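Local atomic coordinates of xyloglucanase (Paenibacillus pabuli, PDB entry 2JEP), a protein that hydrolyses xyloglucan of the plant cell wall as an endo-acting glycoside hydrolase of family 5, built on a TIM barrel. Residues Pro60-Thr63 against Thr69-Pro72; Gly49-Ala54 against Phe374-Asn379. One frame throughout, in Å; residues are numbered along the deposited sequence. Where two conformers were deposited one is given.

Interaction 1 of 2, residues Pro60-Thr63 against Thr69-Pro72; sequences PNET and TVTP
The loop between strand 59-60 and helix 72-80 of the TIM barrel, part of the first beta-alpha connection, is pinned across its neck where E62 reaches V70 and T63 meets T69. The main grip is a carboxylate-to-backbone bond. E62 OE2 takes the amide hydrogen of V70 N at 2.8 Å, and the bond is nearly straight (168°). The amide comes to the anti side of the carboxylate oxygen, somewhat out of the carboxylate plane. With chi1 at 75°, CG of E62 sits between its own backbone N and carbonyl carbon, and from there the extended chain carries the acid across to the far segment.

Methyls pad the same oxygen: V70 CG2 lies 3.4 Å from E62 OE2, and T69 CG2 comes to 3.6 Å from E62 OE2. The E62 and V70 side chains cross at about a right angle. Nearer the surface, T63 sets its methyl against the hydroxyl of T69, CG2 to OG1 at 3.5 Å, a packing contact between a methyl and a polar atom.

N61 holds T63 within its own segment. In an Asx turn, N61 OD1 accepts from T63 N at 2.9 Å in the carbonyl plane, and the same oxygen takes the hydroxyl of T63 OG1 at 2.7 Å, tilted from that plane. Two bonds on one amide oxygen thus fix both the bend of the chain and the rotation of the threonine.

Beyond the loop, R111 of helix 106-120 forms a salt bridge with E62 OE1 and also donates to V70 O. In this buried acid OE1 therefore meets the cation of R111 and OE2 the peptide N-H of V70, a pairing that would probably favour the ionised form.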
loop_
_atom_site.group_PDB
_atom_site.type_symbol
_atom_site.label_atom_id
_atom_site.label_comp_id
_atom_site.label_asym_id
_atom_site.label_seq_id
_atom_site.Cartn_x
_atom_site.Cartn_y
_atom_site.Cartn_z
ATOM N N PRO A 60 4.915 15.876 -8.922
ATOM C CA PRO A 60 4.220 14.645 -9.310
ATOM C C PRO A 60 3.680 14.736 -10.737
ATOM O O PRO A 60 3.290 15.803 -11.197
ATOM C CB PRO A 60 3.060 14.564 -8.325
ATOM C CG PRO A 60 3.403 15.455 -7.212
ATOM C CD PRO A 60 4.264 16.525 -7.776
ATOM N N ASN A 61 3.651 13.611 -11.425
ATOM C CA ASN A 61 3.148 13.552 -12.793
ATOM C C ASN A 61 2.958 12.084 -13.096
ATOM O O ASN A 61 3.910 11.305 -13.024
ATOM C CB ASN A 61 4.159 14.230 -13.725
ATOM C CG ASN A 61 3.779 14.168 -15.188
ATOM O OD1 ASN A 61 3.228 13.173 -15.657
ATOM N ND2 ASN A 61 4.079 15.228 -15.921
ATOM N N GLU A 62 1.712 11.708 -13.365
ATOM C CA GLU A 62 1.382 10.301 -13.465
ATOM C C GLU A 62 2.003 9.582 -14.656
ATOM O O GLU A 62 1.969 8.347 -14.696
ATOM C CB GLU A 62 -0.131 10.075 -13.453
ATOM C CG GLU A 62 -0.837 10.421 -14.730
ATOM C CD GLU A 62 -2.304 10.550 -14.553
ATOM O OE1 GLU A 62 -2.756 11.638 -14.089
ATOM O OE2 GLU A 62 -3.012 9.564 -14.842
ATOM N N THR A 63 2.592 10.328 -15.593
ATOM C CA THR A 63 3.301 9.737 -16.709
ATOM C C THR A 63 4.813 9.739 -16.564
ATOM O O THR A 63 5.510 9.289 -17.465
ATOM C CB THR A 63 2.960 10.452 -18.014
ATOM O OG1 THR A 63 3.438 11.809 -17.971
ATOM C CG2 THR A 63 1.459 10.382 -18.297
ATOM N N THR A 69 -1.280 8.114 -19.188
ATOM C CA THR A 69 -2.277 8.714 -18.310
ATOM C C THR A 69 -3.348 7.674 -18.007
ATOM O O THR A 69 -3.801 6.961 -18.887
ATOM C CB THR A 69 -2.892 9.952 -18.998
ATOM O OG1 THR A 69 -1.834 10.896 -19.212
ATOM C CG2 THR A 69 -4.013 10.586 -18.148
ATOM N N VAL A 70 -3.754 7.586 -16.750
ATOM C CA VAL A 70 -4.732 6.592 -16.347
ATOM C C VAL A 70 -6.068 6.898 -17.006
ATOM O O VAL A 70 -6.480 8.073 -17.113
ATOM C CB VAL A 70 -4.894 6.564 -14.795
ATOM C CG1 VAL A 70 -5.909 5.504 -14.367
ATOM C CG2 VAL A 70 -3.550 6.287 -14.116
ATOM N N THR A 71 -6.751 5.849 -17.455
ATOM C CA THR A 71 -8.098 5.956 -18.028
ATOM C C THR A 71 -9.041 4.973 -17.332
ATOM O O THR A 71 -8.605 3.994 -16.740
ATOM C CB THR A 71 -8.070 5.659 -19.528
ATOM O OG1 THR A 71 -7.572 4.330 -19.695
ATOM C CG2 THR A 71 -7.146 6.621 -20.264
ATOM N N PRO A 72 -10.359 5.226 -17.400
ATOM C CA PRO A 72 -11.279 4.331 -16.731
ATOM C C PRO A 72 -11.212 2.899 -17.242
ATOM O O PRO A 72 -11.503 1.953 -16.502
ATOM C CB PRO A 72 -12.659 4.956 -16.991
ATOM C CG PRO A 72 -12.450 6.127 -17.771
ATOM C CD PRO A 72 -11.018 6.385 -18.004
#

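Interaction 2 of 2, residues Gly49-Ala54 against Phe374-Asn379; sequences GNQLEA and FNRSNN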
loop_
_atom_site.group_PDB
_atom_site.type_symbol
_atom_site.label_atom_id
_atom_site.label_comp_id
_atom_site.label_asym_id
_atom_site.label_seq_id
_atom_site.Cartn_x
_atom_site.Cartn_y
_atom_site.Cartn_z
ATOM N N GLY A 49 0.234 1.179 -9.618
ATOM C CA GLY A 49 1.578 1.598 -9.318
ATOM C C GLY A 49 2.225 2.397 -10.439
ATOM O O GLY A 49 1.898 2.231 -11.628
ATOM N N ASN A 50 3.228 3.186 -10.057
ATOM C CA ASN A 50 3.984 4.019 -10.973
ATOM C C ASN A 50 3.055 4.933 -11.783
ATOM O O ASN A 50 3.218 5.122 -13.001
ATOM C CB ASN A 50 4.908 3.174 -11.869
ATOM C CG ASN A 50 6.137 2.687 -11.142
ATOM O OD1 ASN A 50 6.179 2.684 -9.906
ATOM N ND2 ASN A 50 7.120 2.206 -11.907
ATOM N N GLN A 51 2.104 5.547 -11.071
ATOM C CA GLN A 51 1.218 6.544 -11.674
ATOM C C GLN A 51 1.211 7.798 -10.829
ATOM O O GLN A 51 2.138 8.611 -10.958
ATOM C CB GLN A 51 -0.183 5.970 -11.960
ATOM C CG GLN A 51 -0.163 4.715 -12.891
ATOM C CD GLN A 51 -0.286 4.936 -14.397
ATOM O OE1 GLN A 51 -0.652 3.982 -15.103
ATOM N NE2 GLN A 51 0.014 6.154 -14.900
ATOM N N LEU A 52 0.217 7.959 -9.946
ATOM C CA LEU A 52 0.070 9.247 -9.269
ATOM C C LEU A 52 1.092 9.501 -8.161
ATOM O O LEU A 52 1.144 10.613 -7.629
ATOM C CB LEU A 52 -1.361 9.482 -8.778
ATOM C CG LEU A 52 -2.391 9.778 -9.869
ATOM C CD1 LEU A 52 -2.703 8.588 -10.775
ATOM C CD2 LEU A 52 -3.668 10.324 -9.199
ATOM N N GLU A 53 1.940 8.511 -7.858
ATOM C CA GLU A 53 3.078 8.734 -6.956
ATOM C C GLU A 53 4.361 9.105 -7.698
ATOM O O GLU A 53 5.320 9.545 -7.092
ATOM C CB GLU A 53 3.340 7.525 -6.068
ATOM C CG GLU A 53 4.158 6.375 -6.667
ATOM C CD GLU A 53 3.426 5.432 -7.597
ATOM O OE1 GLU A 53 2.485 5.843 -8.305
ATOM O OE2 GLU A 53 3.851 4.252 -7.624
ATOM N N ALA A 54 4.356 8.927 -9.019
ATOM C CA ALA A 54 5.520 9.219 -9.846
ATOM C C ALA A 54 5.821 10.706 -9.827
ATOM O O ALA A 54 4.894 11.512 -9.795
ATOM C CB ALA A 54 5.277 8.740 -11.277
ATOM N N PHE A 374 -0.860 -6.403 -16.535
ATOM C CA PHE A 374 -1.606 -5.826 -17.663
ATOM C C PHE A 374 -0.680 -4.920 -18.459
ATOM O O PHE A 374 0.239 -4.331 -17.900
ATOM C CB PHE A 374 -2.774 -4.975 -17.153
ATOM C CG PHE A 374 -3.720 -5.724 -16.266
ATOM C CD1 PHE A 374 -4.829 -6.391 -16.794
ATOM C CD2 PHE A 374 -3.541 -5.733 -14.897
ATOM C CE1 PHE A 374 -5.699 -7.076 -15.972
ATOM C CE2 PHE A 374 -4.412 -6.423 -14.066
ATOM C CZ PHE A 374 -5.482 -7.096 -14.599
ATOM N N ASN A 375 -0.934 -4.822 -19.765
ATOM C CA ASN A 375 -0.282 -3.811 -20.587
ATOM C C ASN A 375 -1.230 -2.616 -20.632
ATOM O O ASN A 375 -2.347 -2.694 -21.140
ATOM C CB ASN A 375 0.111 -4.308 -21.983
ATOM C CG ASN A 375 0.803 -3.224 -22.801
ATOM O OD1 ASN A 375 0.268 -2.130 -22.944
ATOM N ND2 ASN A 375 1.993 -3.509 -23.322
ATOM N N ARG A 376 -0.771 -1.536 -20.004
ATOM C CA ARG A 376 -1.584 -0.343 -19.870
ATOM C C ARG A 376 -1.727 0.421 -21.180
ATOM O O ARG A 376 -2.622 1.199 -21.329
ATOM C CB ARG A 376 -1.025 0.543 -18.774
ATOM C CG ARG A 376 -1.055 -0.147 -17.434
ATOM C CD ARG A 376 -0.653 0.712 -16.250
ATOM N NE ARG A 376 -0.513 -0.121 -15.051
ATOM C CZ ARG A 376 -0.098 0.328 -13.870
ATOM N NH1 ARG A 376 0.073 1.616 -13.658
ATOM N NH2 ARG A 376 0.132 -0.509 -12.883
ATOM N N SER A 377 -0.864 0.171 -22.145
ATOM C CA SER A 377 -1.054 0.763 -23.473
ATOM C C SER A 377 -2.259 0.262 -24.221
ATOM O O SER A 377 -2.778 1.014 -25.034
ATOM C CB SER A 377 0.152 0.469 -24.335
ATOM O OG SER A 377 1.221 1.145 -23.781
ATOM N N ASN A 378 -2.702 -0.993 -24.003
ATOM C CA ASN A 378 -3.914 -1.541 -24.680
ATOM C C ASN A 378 -4.925 -2.301 -23.840
ATOM O O ASN A 378 -5.824 -2.949 -24.397
ATOM C CB ASN A 378 -3.554 -2.331 -25.943
ATOM C CG ASN A 378 -2.748 -3.548 -25.658
ATOM O OD1 ASN A 378 -2.115 -4.141 -26.558
ATOM N ND2 ASN A 378 -2.758 -3.954 -24.426
ATOM N N ASN A 379 -4.805 -2.221 -22.521
ATOM C CA ASN A 379 -5.677 -2.922 -21.612
ATOM C C ASN A 379 -5.802 -4.339 -21.972
ATOM O O ASN A 379 -6.901 -4.891 -22.001
ATOM C CB ASN A 379 -7.070 -2.304 -21.556
ATOM C CG ASN A 379 -7.016 -0.957 -21.060
ATOM O OD1 ASN A 379 -6.381 -0.752 -20.066
ATOM N ND2 ASN A 379 -7.569 0.038 -21.810
#
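R376 lays its guanidinium edge beside the amide of Q51, the two planes only 15° apart and the side chains running past each other in opposite directions. NH1 does the work. R376 NH1 donates to Q51 OE1 at 2.9 Å, with the oxygen close to the guanidinium plane, and to the backbone carbonyl oxygen G49 O at 2.8 Å. The first bond meets the amide oxygen well to the side, at a C=O...N angle of 106°; the second is in the carbonyl plane of G49. R376 is extended from CG to NE, whereas Q51 bends at chi2 (-91°), which turns its amide, and with it OE1, alongside R376 NH1.

The loop that receives the arginine is itself braced. E53 accepts N50 N on OE2 and Q51 N on OE1, and a type I turn runs from Q51 to A54. Outside the two segments, R376 NH2 forms a salt bridge with D362, at the end of barrel strand 357-362, while Q51 NE2 donates to P68 O.

Without the guanidinium, as with an alanine here, G49 O and Q51 OE1 would probably lose this donor and D362 its salt-bridge mate, with a gap likely between the two segments. One buried cation thus ties the loop after the first barrel strand to the beta-hairpin formed by strands 374-375 and 380-381, its charge probably balanced in part by D362, its NH1 shared between two neutral oxygens and its NH2 turned to D362.

Both contacts involve the first beta-alpha connection of the barrel, their centres about 7 Å apart, but they span very different lengths of chain. Interaction 1 closes a short loop and is partly buried, its threonines reaching the surface; interaction 2 is buried and joins the first barrel loop to a turn some 320 residues later. Their chemistry is reversed: an acid accepts from a backbone amide in interaction 1, a cation donates to neutral oxygens in interaction 2. Q51 bridges them, packing its CD against V70 CG2, with a weak bond from NE2 to E62 O, while N61 N probably bonds to A54 O.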